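Putative ABC transporter, periplasmic binding protein, amino acid (Neisseria gonorrhoeae, PDB 2YJP) probably serves as the periplasmic solute receptor of an ABC transporter, binding L-cysteine between its two lobes for delivery to the membrane permease. Local coordinates at residues Pro66-Val71 / Pro277-Lys282; Lys154-Met159 / Gly206-His211; Leu167-Asn170 / Thr174-Ala177; Glu196-Leu201 / Asn213-Ala218. The protein carries 1 engineered substitution. One frame throughout, in Å; residues are numbered along the deposited sequence.

Interaction 1. Residues Pro66-Val71 / Pro277-Lys282; sequences PPFGYV and PVYGEK
Tyr279 meets Pro67 and Phe68 with its phenol oxygen. Tyr279 OH stands 3.9 Å from Pro67 CG and 3.7 Å from Phe68 CZ, approaching the Phe68 ring obliquely, and the tyrosine side chain crosses both partners at about a right angle. Beside it, Val278 CG2 packs 4.1 Å from Pro67 CB, a purely apolar touch. Behind this first shell, neighbours in each segment pack on one another. Pro67 CG lies 4.0 Å above the plane of the Phe68 ring, displaced toward its rim, whereas Val278 CG1 lies 3.8 Å above the plane of the Tyr279 ring, over its centre. The valine can serve both directions because CG1 is anti to the backbone N (chi1 170°), which leaves CG2 to face Pro67. A cis peptide bond precedes Pro67, and Phe68 and Gly69 together face Lys65 in a classic beta bulge. The Tyr279 hydroxyl, which meets only carbon across this contact, is hydrogen-bonded to the backbone O of Ala214, which holds the outer end of the ring in place. Gly280, with positive phi, is the first residue to leave the helix that carries Val278 and Tyr279. The whole contact leans on helix 213-222: Pro67, Val278 and Tyr279 all touch Ala218, and Phe68 touches Ala214, so the loop before strand 69-71 and the end of helix 276-279 share one helical neighbour.

Interaction 2. Residues Lys154-Met159 / Gly206-His211; sequences KPITDM and GVALAH
Ile156 carries the tight part of this contact through a single atom group, its CG1 methylene, which sits against Val207 and Ala208. Ile156 CG1 is 4.0 Å from Ala208 CB, 4.2 Å from Val207 CG2 and 3.9 Å from the carbonyl oxygen Val207 O. Its chi1 of -61° sets CG1 beside the backbone N, where it meets both residues. Val207 turns its methyl CG2 to the isoleucine and also rests on Leu162 and Gln165, while Ala208 is backed by Val148 and Ser150 of strand 142-151. The bond from Ile156 N to Ser150 OG ties the loop to that same strand, and Gln161 OE1 accepts from both Thr157 N and Asp158 N. The other side is looser and wet. Lys154 starts out toward the strand, but its long chain then leads away, ending in an exposed position. Between the backbones lies a water that donates to Lys154 O at 2.8 Å and to Val207 O at 2.7 Å. One water thus bridges two carbonyls that could not bond each other directly. Farther along the strand, His211 belongs to the cysteine pocket, well beyond this packing. The chemistry is therefore mixed: a small aliphatic cluster, with water-mediated polar bridging along its margin, holds the loop after strand 142-151 against Val207 and Ala208, which lead into the strand holding His211.

Interaction 3. Residues Leu167-Asn170 / Thr174-Ala177; sequences LLVN and TADA. With CYS (cysteine), chain D.
Val169 spreads its two methyls over the first turn of helix 174-182, CG1 against Ala175 and CG2 against Asp176. Val169 CG1 is anti to the carbonyl carbon (chi1 -70°) and comes within 4.3 Å of Ala175 CB; Val169 CG2, lodged between the backbone N and carbonyl carbon, packs 4.0 Å from Asp176 CB. The valine and aspartate side chains cross at about a right angle. Asp176 CB also lies 3.8 Å from Asn170 O, and with CG anti to N (chi1 -180°) the carboxylate is carried past the valine: OD1 forms a salt bridge with Lys190, and OD2 accepts from Gly172 N. Both oxygens of this buried acid are thereby engaged. Asn170 instead sends ND2 to the backbone O of Phe191, and its backbone O accepts from Thr173 OG1. On the ligand side, Thr174 N donates to OXT of the bound cysteine at 3.0 Å, bent to 142°. The side chain packs beside the same ligand, Thr174 CG2 3.7 Å from cysteine OXT and Thr174 OG1 3.6 Å from cysteine CA. A carboxylate at the first turn of a helix is probably favoured further by the helix dipole. Strand 166-170, helix 174-182 and strand 187-191 form a beta-alpha-beta unit, in which the turn and the helix start contribute Thr173 and Thr174 to the cysteine pocket; strand 208-212 pairs in parallel with strand 166-170 on the side away from strand 187-191.

Interaction 4. Residues Glu196-Leu201 / Asn213-Ala218; sequences ETFDAL and NALLWA. With ZN (zinc ion), chain J.
Leu215 and Leu216 close on the edge of the Phe198 ring, where both CD2 methyls lie near the ring plane. Before them, Asn213 opens the helical segment; its ND2 is bonded to Gly231 O. Leu215 then comes at Phe198 from the opposite direction, its CG anti to the backbone N (chi1 176°), and sets CD2 3.8 Å from Phe198 CZ. Leu216 arrives at a slant, with CD2 4.0 Å from Phe198 CE1, and also rests on Leu209 and His211 of strand 208-212, the strand linking the two helices. One turn after Asn213, Trp217 lays a face of its indole over Asn213 O, 3.3 Å above the plane and offset toward the rim. The rings of Phe198 and Trp219 meet with planes at about 35°. Elsewhere on helix 194-202, Glu196 OE2 binds a zinc ion at 1.9 Å, a one-oxygen mode, since Glu196 OE1 stays 3.1 Å from the metal and accepts a hydrogen bond from one of the two zinc-bound waters as well as from Gln193 N. Between 196-201 and 213-218 the contact is apolar, consistent with shape and burial rather than polar bonds holding them together, while the zinc-bound carboxylate lies apart from it.

From the N terminus, 66-71 opens the longest loop, which interaction 1 closes only at 277-282 and which encloses the other three contacts. Inside it, 154-159 opens interaction 2; interaction 3 then closes a very short loop, wholly within that of interaction 2. Helix segment 196-201 follows before 206-211 closes interaction 2, and 213-218 closes interaction 4 later, so interactions 2 and 4 cross, whereas 3 and 4 stand in series. Strands 166-170 and 208-212, paired in one sheet, join interactions 2 and 3, and helix 194-202 of interaction 4 packs on both strands. Helix 213-222 links this core to interaction 1, which joins residues from near both ends of the chain.

Interaction 1. Residues Pro66-Val71 / Pro277-Lys282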
# COMPACT_ATOMS: atom_id res chain seq x y z
N PRO A 66 -1.91 -0.84 8.52
CA PRO A 66 -2.59 -2.11 8.68
C PRO A 66 -3.91 -2.06 7.85
O PRO A 66 -4.57 -1.02 7.79
CB PRO A 66 -2.91 -2.15 10.18
CG PRO A 66 -3.07 -0.69 10.58
CD PRO A 66 -2.12 0.09 9.65
N PRO A 67 -4.31 -3.18 7.26
CA PRO A 67 -3.77 -4.52 7.39
C PRO A 67 -2.76 -4.93 6.34
O PRO A 67 -2.52 -6.15 6.19
CB PRO A 67 -5.00 -5.39 7.19
CG PRO A 67 -5.83 -4.58 6.15
CD PRO A 67 -5.61 -3.15 6.54
N PHE A 68 -2.16 -3.98 5.63
CA PHE A 68 -1.24 -4.31 4.54
C PHE A 68 0.22 -4.44 4.97
O PHE A 68 0.93 -5.36 4.53
CB PHE A 68 -1.43 -3.27 3.42
CG PHE A 68 -2.87 -3.20 2.96
CD1 PHE A 68 -3.40 -4.23 2.22
CD2 PHE A 68 -3.70 -2.18 3.38
CE1 PHE A 68 -4.72 -4.25 1.82
CE2 PHE A 68 -5.05 -2.18 3.01
CZ PHE A 68 -5.56 -3.26 2.21
N GLY A 69 0.66 -3.50 5.80
CA GLY A 69 2.01 -3.49 6.35
C GLY A 69 2.01 -2.69 7.61
O GLY A 69 1.65 -1.49 7.59
N TYR A 70 2.38 -3.34 8.70
CA TYR A 70 2.43 -2.67 10.02
C TYR A 70 3.34 -3.44 10.95
O TYR A 70 3.94 -4.43 10.56
CB TYR A 70 1.01 -2.48 10.63
CG TYR A 70 0.30 -3.79 10.99
CD1 TYR A 70 -0.28 -4.62 9.97
CD2 TYR A 70 0.22 -4.21 12.32
CE1 TYR A 70 -0.94 -5.78 10.29
CE2 TYR A 70 -0.42 -5.43 12.66
CZ TYR A 70 -0.98 -6.22 11.64
OH TYR A 70 -1.59 -7.43 11.96
N VAL A 71 3.43 -2.96 12.17
CA VAL A 71 4.27 -3.53 13.20
C VAL A 71 3.37 -3.86 14.37
O VAL A 71 2.65 -2.99 14.84
CB VAL A 71 5.36 -2.52 13.60
CG1 VAL A 71 6.12 -3.02 14.82
CG2 VAL A 71 6.31 -2.29 12.37
N PRO A 277 -10.09 -11.33 8.05
CA PRO A 277 -10.57 -11.00 9.40
C PRO A 277 -11.04 -9.53 9.47
O PRO A 277 -11.91 -9.20 10.26
CB PRO A 277 -9.34 -11.26 10.31
CG PRO A 277 -8.53 -12.27 9.55
CD PRO A 277 -8.69 -11.85 8.09
N VAL A 278 -10.51 -8.69 8.62
CA VAL A 278 -10.85 -7.29 8.68
C VAL A 278 -12.18 -7.04 7.95
O VAL A 278 -13.15 -6.52 8.54
CB VAL A 278 -9.74 -6.42 8.12
CG1 VAL A 278 -10.22 -4.97 7.95
CG2 VAL A 278 -8.51 -6.53 9.00
N TYR A 279 -12.24 -7.44 6.67
CA TYR A 279 -13.42 -7.11 5.89
C TYR A 279 -14.58 -8.11 6.01
O TYR A 279 -15.70 -7.76 5.73
CB TYR A 279 -13.03 -6.88 4.42
CG TYR A 279 -11.89 -5.92 4.28
CD1 TYR A 279 -12.08 -4.54 4.54
CD2 TYR A 279 -10.61 -6.36 3.90
CE1 TYR A 279 -11.06 -3.66 4.42
CE2 TYR A 279 -9.58 -5.47 3.78
CZ TYR A 279 -9.80 -4.12 4.05
OH TYR A 279 -8.80 -3.19 3.95
N GLY A 280 -14.31 -9.35 6.45
CA GLY A 280 -15.32 -10.42 6.45
C GLY A 280 -15.90 -10.67 5.07
O GLY A 280 -15.19 -10.59 4.07
N GLU A 281 -17.22 -10.89 5.01
CA GLU A 281 -17.94 -11.08 3.75
C GLU A 281 -18.27 -9.75 3.03
O GLU A 281 -18.77 -9.78 1.90
CB GLU A 281 -19.22 -11.92 3.95
CG GLU A 281 -18.96 -13.34 4.54
CD GLU A 281 -20.02 -14.39 4.15
OE1 GLU A 281 -21.23 -14.21 4.48
OE2 GLU A 281 -19.64 -15.42 3.52
N LYS A 282 -17.92 -8.62 3.66
CA LYS A 282 -18.25 -7.26 3.14
C LYS A 282 -17.46 -6.90 1.86
O LYS A 282 -17.89 -6.07 1.05
CB LYS A 282 -18.05 -6.18 4.22
CG LYS A 282 -19.24 -5.26 4.50
CD LYS A 282 -20.22 -5.90 5.48

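Interaction 2. Residues Lys154-Met159 / Gly206-His211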
# COMPACT_ATOMS: atom_id res chain seq x y z
N LYS A 154 -20.66 15.10 9.90
CA LYS A 154 -20.47 16.09 8.84
C LYS A 154 -19.89 15.34 7.61
O LYS A 154 -18.72 15.54 7.22
CB LYS A 154 -19.49 17.17 9.37
CG LYS A 154 -19.39 18.50 8.59
CD LYS A 154 -20.72 19.32 8.51
CE LYS A 154 -20.49 20.84 8.25
NZ LYS A 154 -21.80 21.57 8.49
N PRO A 155 -20.67 14.40 7.07
CA PRO A 155 -20.09 13.56 6.00
C PRO A 155 -19.74 14.38 4.75
O PRO A 155 -20.49 15.32 4.36
CB PRO A 155 -21.23 12.56 5.67
CG PRO A 155 -22.55 13.18 6.32
CD PRO A 155 -22.11 14.16 7.34
N ILE A 156 -18.65 14.03 4.10
CA ILE A 156 -18.35 14.64 2.85
C ILE A 156 -18.62 13.61 1.72
O ILE A 156 -18.02 12.49 1.71
CB ILE A 156 -16.87 15.03 2.84
CG1 ILE A 156 -16.57 16.05 3.95
CG2 ILE A 156 -16.42 15.52 1.43
CD1 ILE A 156 -17.35 17.46 3.82
N THR A 157 -19.46 14.02 0.77
CA THR A 157 -19.89 13.17 -0.35
C THR A 157 -19.61 13.86 -1.66
O THR A 157 -19.68 13.23 -2.71
CB THR A 157 -21.40 12.82 -0.28
OG1 THR A 157 -22.19 14.03 -0.17
CG2 THR A 157 -21.72 11.85 0.94
N ASP A 158 -19.36 15.16 -1.67
CA ASP A 158 -19.00 15.74 -2.95
C ASP A 158 -17.89 16.82 -2.85
O ASP A 158 -17.64 17.37 -1.76
CB ASP A 158 -20.24 16.24 -3.67
CG ASP A 158 -20.79 17.49 -3.04
OD1 ASP A 158 -20.16 18.35 -2.62
OD2 ASP A 158 -21.89 17.82 -2.90
N MET A 159 -17.26 17.15 -3.97
CA MET A 159 -16.11 18.09 -3.98
C MET A 159 -16.52 19.53 -3.62
O MET A 159 -15.78 20.25 -2.92
CB MET A 159 -15.41 18.07 -5.33
CG MET A 159 -15.08 16.63 -5.80
SD MET A 159 -13.88 16.00 -4.64
CE MET A 159 -13.61 14.31 -5.32
N GLY A 206 -8.61 18.71 9.30
CA GLY A 206 -9.31 18.77 8.02
C GLY A 206 -10.69 18.15 8.18
O GLY A 206 -10.95 17.50 9.19
N VAL A 207 -11.55 18.35 7.19
CA VAL A 207 -12.95 17.90 7.24
C VAL A 207 -13.08 16.47 6.73
O VAL A 207 -14.13 15.88 6.95
CB VAL A 207 -13.89 18.79 6.39
CG1 VAL A 207 -13.82 20.21 6.89
CG2 VAL A 207 -13.51 18.75 4.94
N ALA A 208 -12.01 15.94 6.09
CA ALA A 208 -12.00 14.63 5.45
C ALA A 208 -10.57 14.20 5.12
O ALA A 208 -9.63 15.01 5.12
CB ALA A 208 -12.83 14.65 4.17
N LEU A 209 -10.41 12.92 4.77
CA LEU A 209 -9.13 12.38 4.45
C LEU A 209 -9.30 11.39 3.30
O LEU A 209 -10.17 10.53 3.32
CB LEU A 209 -8.56 11.69 5.69
CG LEU A 209 -7.20 11.02 5.62
CD1 LEU A 209 -6.66 10.66 7.01
CD2 LEU A 209 -7.23 9.73 4.69
N ALA A 210 -8.47 11.53 2.28
CA ALA A 210 -8.55 10.67 1.12
C ALA A 210 -7.37 9.69 1.08
O ALA A 210 -6.24 10.07 1.41
CB ALA A 210 -8.57 11.51 -0.14
N HIS A 211 -7.65 8.46 0.66
CA HIS A 211 -6.65 7.36 0.63
C HIS A 211 -7.25 6.16 -0.11
O HIS A 211 -8.41 6.22 -0.57
CB HIS A 211 -6.31 6.91 2.08
CG HIS A 211 -4.86 6.57 2.29
ND1 HIS A 211 -4.16 5.75 1.43
CD2 HIS A 211 -3.99 6.93 3.26
CE1 HIS A 211 -2.92 5.61 1.86
NE2 HIS A 211 -2.80 6.32 2.97
O HOH W 1 -16.43 17.05 7.75

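Interaction 3. Residues Leu167-Asn170 / Thr174-Ala177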
# COMPACT_ATOMS: atom_id res chain seq x y z
N LEU A 167 -8.52 19.14 2.98
CA LEU A 167 -8.51 17.68 2.83
C LEU A 167 -7.16 17.14 3.25
O LEU A 167 -6.12 17.69 2.85
CB LEU A 167 -8.83 17.29 1.37
CG LEU A 167 -8.85 15.83 0.98
CD1 LEU A 167 -9.98 15.04 1.67
CD2 LEU A 167 -8.96 15.74 -0.55
N LEU A 168 -7.18 16.10 4.09
CA LEU A 168 -5.94 15.45 4.53
C LEU A 168 -5.50 14.31 3.58
O LEU A 168 -6.34 13.51 3.12
CB LEU A 168 -6.13 14.86 5.92
CG LEU A 168 -6.48 15.93 6.95
CD1 LEU A 168 -6.97 15.37 8.27
CD2 LEU A 168 -5.26 16.76 7.19
N VAL A 169 -4.22 14.28 3.26
CA VAL A 169 -3.70 13.16 2.53
C VAL A 169 -2.31 12.80 3.10
O VAL A 169 -1.57 13.69 3.61
CB VAL A 169 -3.51 13.46 0.98
CG1 VAL A 169 -4.84 13.58 0.27
CG2 VAL A 169 -2.59 14.71 0.73
N ASN A 170 -1.96 11.51 2.95
CA ASN A 170 -0.62 11.04 3.24
C ASN A 170 0.24 11.49 2.05
O ASN A 170 -0.11 11.18 0.90
CB ASN A 170 -0.64 9.54 3.48
CG ASN A 170 0.75 8.91 3.70
OD1 ASN A 170 0.98 7.88 3.31
ND2 ASN A 170 1.58 9.51 4.39
N THR A 174 -1.23 7.99 -4.04
CA THR A 174 -2.08 8.20 -5.22
C THR A 174 -3.21 9.16 -4.87
O THR A 174 -3.59 9.95 -5.71
CB THR A 174 -2.67 6.91 -5.74
OG1 THR A 174 -3.13 6.16 -4.62
CG2 THR A 174 -1.58 6.06 -6.56
N ALA A 175 -3.70 9.16 -3.61
CA ALA A 175 -4.72 10.19 -3.28
C ALA A 175 -4.17 11.61 -3.39
O ALA A 175 -4.87 12.49 -3.92
CB ALA A 175 -5.36 9.97 -1.94
N ASP A 176 -2.95 11.82 -2.88
CA ASP A 176 -2.23 13.09 -3.02
C ASP A 176 -2.12 13.44 -4.50
O ASP A 176 -2.47 14.55 -4.91
CB ASP A 176 -0.83 12.92 -2.38
CG ASP A 176 0.04 14.15 -2.45
OD1 ASP A 176 -0.41 15.25 -2.91
OD2 ASP A 176 1.21 14.00 -2.05
N ALA A 177 -1.66 12.49 -5.33
CA ALA A 177 -1.47 12.78 -6.76
C ALA A 177 -2.83 13.06 -7.50
O ALA A 177 -2.97 13.99 -8.29
CB ALA A 177 -0.74 11.65 -7.46
N CYS D . -1.34 2.25 -2.66
CA CYS D . -1.33 3.73 -2.66
C CYS D . -0.03 4.24 -3.29
O CYS D . 0.80 3.40 -3.76
CB CYS D . -1.44 4.30 -1.26
SG CYS D . -0.18 3.73 -0.11
OXT CYS D . 0.17 5.46 -3.33

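Interaction 4. Residues Glu196-Leu201 / Asn213-Ala218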
# COMPACT_ATOMS: atom_id res chain seq x y z
N GLU A 196 0.19 10.04 11.54
CA GLU A 196 -0.01 11.50 11.60
C GLU A 196 -1.26 11.92 10.85
O GLU A 196 -2.05 12.74 11.37
CB GLU A 196 1.14 12.30 10.99
CG GLU A 196 2.45 12.28 11.71
CD GLU A 196 3.55 12.94 10.82
OE1 GLU A 196 3.67 12.60 9.57
OE2 GLU A 196 4.30 13.80 11.38
N THR A 197 -1.44 11.38 9.65
CA THR A 197 -2.55 11.81 8.80
C THR A 197 -3.93 11.50 9.43
O THR A 197 -4.82 12.36 9.50
CB THR A 197 -2.44 11.17 7.41
OG1 THR A 197 -1.13 11.41 6.89
CG2 THR A 197 -3.48 11.77 6.45
N PHE A 198 -4.08 10.30 9.94
CA PHE A 198 -5.32 9.95 10.57
C PHE A 198 -5.49 10.67 11.94
O PHE A 198 -6.59 11.06 12.27
CB PHE A 198 -5.44 8.45 10.70
CG PHE A 198 -5.70 7.76 9.44
CD1 PHE A 198 -7.01 7.61 8.94
CD2 PHE A 198 -4.64 7.23 8.68
CE1 PHE A 198 -7.27 6.96 7.76
CE2 PHE A 198 -4.90 6.55 7.48
CZ PHE A 198 -6.21 6.39 7.03
N ASP A 199 -4.40 10.83 12.70
CA ASP A 199 -4.44 11.66 13.89
C ASP A 199 -4.90 13.08 13.53
O ASP A 199 -5.65 13.68 14.27
CB ASP A 199 -3.09 11.75 14.66
CG ASP A 199 -2.73 10.46 15.44
OD1 ASP A 199 -3.64 9.62 15.74
OD2 ASP A 199 -1.52 10.28 15.79
N ALA A 200 -4.44 13.64 12.43
CA ALA A 200 -4.87 15.00 12.15
C ALA A 200 -6.37 15.03 11.86
O ALA A 200 -7.03 16.06 12.05
CB ALA A 200 -4.10 15.59 11.00
N LEU A 201 -6.92 13.90 11.42
CA LEU A 201 -8.33 13.86 11.08
C LEU A 201 -9.13 13.78 12.36
O LEU A 201 -10.09 14.58 12.58
CB LEU A 201 -8.65 12.73 10.08
CG LEU A 201 -10.15 12.56 9.81
CD1 LEU A 201 -10.67 13.65 8.89
CD2 LEU A 201 -10.43 11.17 9.27
N ASN A 213 -9.30 3.05 -0.66
CA ASN A 213 -10.56 2.77 0.08
C ASN A 213 -10.47 1.60 1.06
O ASN A 213 -11.05 1.66 2.16
CB ASN A 213 -11.81 2.67 -0.82
CG ASN A 213 -11.70 1.59 -1.94
OD1 ASN A 213 -10.87 0.65 -1.90
ND2 ASN A 213 -12.59 1.72 -2.95
N ALA A 214 -9.74 0.56 0.66
CA ALA A 214 -9.54 -0.58 1.52
C ALA A 214 -8.87 -0.16 2.83
O ALA A 214 -9.22 -0.64 3.87
CB ALA A 214 -8.64 -1.65 0.77
N LEU A 215 -7.89 0.72 2.78
CA LEU A 215 -7.35 1.23 4.02
C LEU A 215 -8.47 1.92 4.81
O LEU A 215 -8.64 1.69 6.01
CB LEU A 215 -6.20 2.23 3.76
CG LEU A 215 -5.64 2.89 5.02
CD1 LEU A 215 -5.09 1.82 6.01
CD2 LEU A 215 -4.57 3.88 4.64
N LEU A 216 -9.23 2.78 4.14
CA LEU A 216 -10.25 3.60 4.85
C LEU A 216 -11.35 2.73 5.47
O LEU A 216 -11.80 3.01 6.58
CB LEU A 216 -10.87 4.61 3.90
CG LEU A 216 -9.97 5.68 3.25
CD1 LEU A 216 -10.88 6.71 2.51
CD2 LEU A 216 -9.08 6.36 4.28
N TRP A 217 -11.77 1.67 4.77
CA TRP A 217 -12.71 0.74 5.37
C TRP A 217 -12.11 0.09 6.65
O TRP A 217 -12.82 -0.08 7.63
CB TRP A 217 -13.16 -0.35 4.39
CG TRP A 217 -13.88 0.19 3.12
CD1 TRP A 217 -14.78 1.25 3.06
CD2 TRP A 217 -13.82 -0.36 1.79
NE1 TRP A 217 -15.25 1.40 1.77
CE2 TRP A 217 -14.67 0.45 0.96
CE3 TRP A 217 -13.12 -1.40 1.21
CZ2 TRP A 217 -14.84 0.21 -0.43
CZ3 TRP A 217 -13.29 -1.64 -0.19
CH2 TRP A 217 -14.14 -0.84 -0.98
N ALA A 218 -10.82 -0.22 6.62
CA ALA A 218 -10.20 -0.97 7.75
C ALA A 218 -10.03 -0.03 8.94
O ALA A 218 -10.24 -0.43 10.12
CB ALA A 218 -8.83 -1.54 7.34
ZN ZN J . 5.60 14.90 10.45
O HOH W 2 4.94 15.22 8.13
O HOH W 3 5.29 16.96 11.77